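Local coordinates for DUF985 domain-containing protein (Shewanella oneidensis, PDB 1YUD), which is of unknown function but belongs to the cupin superfamily, whose beta-barrel fold it shares, and is found here as a two-fold symmetric pair, at the interface of chains A and B. Numbering follows the deposited sequence. Chains: chain A/B, hypothetical protein SO0799.

The interface of chains A and B. Residues chain A 99-101; chain B 12, 16-17, 20.
A:Leu101 reaches across from the loop after strand 92-97 and sets its branched tip against B:Phe17 and B:Phe20, about one turn apart on helix 14-21. The apolar part of the contact centres on the CD1 methyl. It lies 3.4 Å from CD2 of B:Phe17, above the rim of the ring on the side nearer CB, on the same face as OE1 of B:Gln12, and the leucine side chain meets the phenylalanine at about a right angle. From the next turn of the helix B:Phe20 brings up its CB, 3.6 Å from the same methyl. Extension of A:Leu101 beyond CG (chi2 -180°) carries CD1 into this angle between the two aromatic residues. Further along B:Phe17, the ring tip CZ faces the CD2 methyl of A:Leu99 at 4.0 Å, a looser touch. An alanine in place of B:Phe17 would probably open a gap beside CD1 of A:Leu101 and leave CD2 of A:Leu99 without its aromatic neighbour. Backbone carbonyl O of A:Leu101 lies 3.8 Å above the plane of the B:Phe20 ring, displaced toward the rim.

The polar part is a hydrogen bond from the side-chain amide NE2 of B:Gln12 to the backbone O of A:Leu99, 2.6 Å long. The donor lies in the carbonyl plane, but the bond is bent, with 120° at the hydrogen, and B:Gln12 is poorly ordered, so its grip is uncertain. Both chains are copies of one protein and the contact recurs with them exchanged; the pair may be a biological dimer. Across the amide from NE2, OE1 of B:Gln12 sits over the rim of one face of the B:Phe17 ring, 4.2 Å above its plane.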
ATOM      1  N   LEU A  99       8.256  10.499   0.872  1.00 51.81           N
ATOM      2  CA  LEU A  99       8.122  11.038  -0.481  1.00 54.15           C
ATOM      3  C   LEU A  99       9.244  11.916  -1.045  1.00 56.82           C
ATOM      4  O   LEU A  99       9.035  12.582  -2.061  1.00 56.68           O
ATOM      5  CB  LEU A  99       6.805  11.812  -0.592  1.00 53.93           C
ATOM      6  CG  LEU A  99       5.508  10.992  -0.620  1.00 54.86           C
ATOM      7  CD1 LEU A  99       4.305  11.869  -0.315  1.00 53.16           C
ATOM      8  CD2 LEU A  99       5.367  10.350  -1.980  1.00 54.88           C
ATOM      9  N   ASP A 100      10.421  11.938  -0.421  1.00 60.36           N
ATOM     10  CA  ASP A 100      11.522  12.755  -0.954  1.00 62.89           C
ATOM     11  C   ASP A 100      12.469  11.881  -1.764  1.00 63.77           C
ATOM     12  O   ASP A 100      13.273  11.133  -1.198  1.00 63.45           O
ATOM     13  CB  ASP A 100      12.319  13.439   0.164  1.00 64.35           C
ATOM     14  CG  ASP A 100      13.290  14.498  -0.375  1.00 65.17           C
ATOM     15  OD1 ASP A 100      14.206  14.923   0.369  1.00 64.63           O
ATOM     16  OD2 ASP A 100      13.130  14.912  -1.545  1.00 65.25           O
ATOM     17  N   LEU A 101      12.379  11.983  -3.088  1.00 64.76           N
ATOM     18  CA  LEU A 101      13.222  11.175  -3.962  1.00 66.25           C
ATOM     19  C   LEU A 101      14.661  11.668  -3.991  1.00 67.02           C
ATOM     20  O   LEU A 101      15.572  10.921  -4.349  1.00 67.19           O
ATOM     21  CB  LEU A 101      12.635  11.139  -5.375  1.00 65.80           C
ATOM     22  CG  LEU A 101      11.200  10.605  -5.462  1.00 65.62           C
ATOM     23  CD1 LEU A 101      10.758  10.627  -6.912  1.00 65.28           C
ATOM     24  CD2 LEU A 101      11.113   9.195  -4.885  1.00 63.42           C
TER
ATOM     25  N   GLN B  12       8.070  18.367  -6.637  1.00119.15           N
ATOM     26  CA  GLN B  12       8.245  17.186  -7.469  1.00115.01           C
ATOM     27  C   GLN B  12       7.170  17.021  -8.536  1.00111.94           C
ATOM     28  O   GLN B  12       5.980  16.972  -8.237  1.00110.61           O
ATOM     29  CB  GLN B  12       8.309  15.927  -6.603  1.00115.17           C
ATOM     30  CG  GLN B  12       9.511  15.887  -5.671  1.00115.46           C
ATOM     31  CD  GLN B  12       9.859  14.480  -5.219  1.00115.44           C
ATOM     32  OE1 GLN B  12      10.189  13.622  -6.033  1.00116.51           O
ATOM     33  NE2 GLN B  12       9.794  14.241  -3.915  1.00114.56           N
ATOM     34  N   ASP B  16       9.900  13.555 -12.167  1.00 75.05           N
ATOM     35  CA  ASP B  16      10.828  13.215 -11.095  1.00 70.85           C
ATOM     36  C   ASP B  16      10.568  11.815 -10.571  1.00 67.85           C
ATOM     37  O   ASP B  16      11.505  11.073 -10.272  1.00 66.52           O
ATOM     38  CB  ASP B  16      10.711  14.212  -9.939  1.00 71.94           C
ATOM     39  CG  ASP B  16      10.851  15.650 -10.390  1.00 72.62           C
ATOM     40  OD1 ASP B  16       9.873  16.208 -10.935  1.00 72.19           O
ATOM     41  OD2 ASP B  16      11.947  16.221 -10.207  1.00 73.75           O
ATOM     42  N   PHE B  17       9.288  11.465 -10.464  1.00 65.20           N
ATOM     43  CA  PHE B  17       8.873  10.154  -9.969  1.00 62.00           C
ATOM     44  C   PHE B  17       9.161   9.008 -10.937  1.00 61.05           C
ATOM     45  O   PHE B  17       9.646   7.948 -10.521  1.00 59.28           O
ATOM     46  CB  PHE B  17       7.385  10.170  -9.623  1.00 59.78           C
ATOM     47  CG  PHE B  17       7.096  10.651  -8.239  1.00 57.87           C
ATOM     48  CD1 PHE B  17       6.464  11.869  -8.022  1.00 56.91           C
ATOM     49  CD2 PHE B  17       7.468   9.884  -7.136  1.00 57.80           C
ATOM     50  CE1 PHE B  17       6.205  12.316  -6.724  1.00 53.65           C
ATOM     51  CE2 PHE B  17       7.214  10.322  -5.836  1.00 54.87           C
ATOM     52  CZ  PHE B  17       6.584  11.539  -5.636  1.00 54.47           C
ATOM     53  N   PHE B  20      13.239   8.772 -10.898  1.00 57.46           N
ATOM     54  CA  PHE B  20      13.796   8.161  -9.703  1.00 57.10           C
ATOM     55  C   PHE B  20      13.258   6.772  -9.392  1.00 55.60           C
ATOM     56  O   PHE B  20      13.986   5.914  -8.894  1.00 54.86           O
ATOM     57  CB  PHE B  20      13.583   9.092  -8.516  1.00 59.11           C
ATOM     58  CG  PHE B  20      14.551  10.237  -8.479  1.00 60.81           C
ATOM     59  CD1 PHE B  20      15.880  10.026  -8.105  1.00 59.64           C
ATOM     60  CD2 PHE B  20      14.154  11.519  -8.860  1.00 61.95           C
ATOM     61  CE1 PHE B  20      16.796  11.066  -8.112  1.00 59.86           C
ATOM     62  CE2 PHE B  20      15.071  12.578  -8.872  1.00 62.49           C
ATOM     63  CZ  PHE B  20      16.394  12.348  -8.497  1.00 61.96           C
TER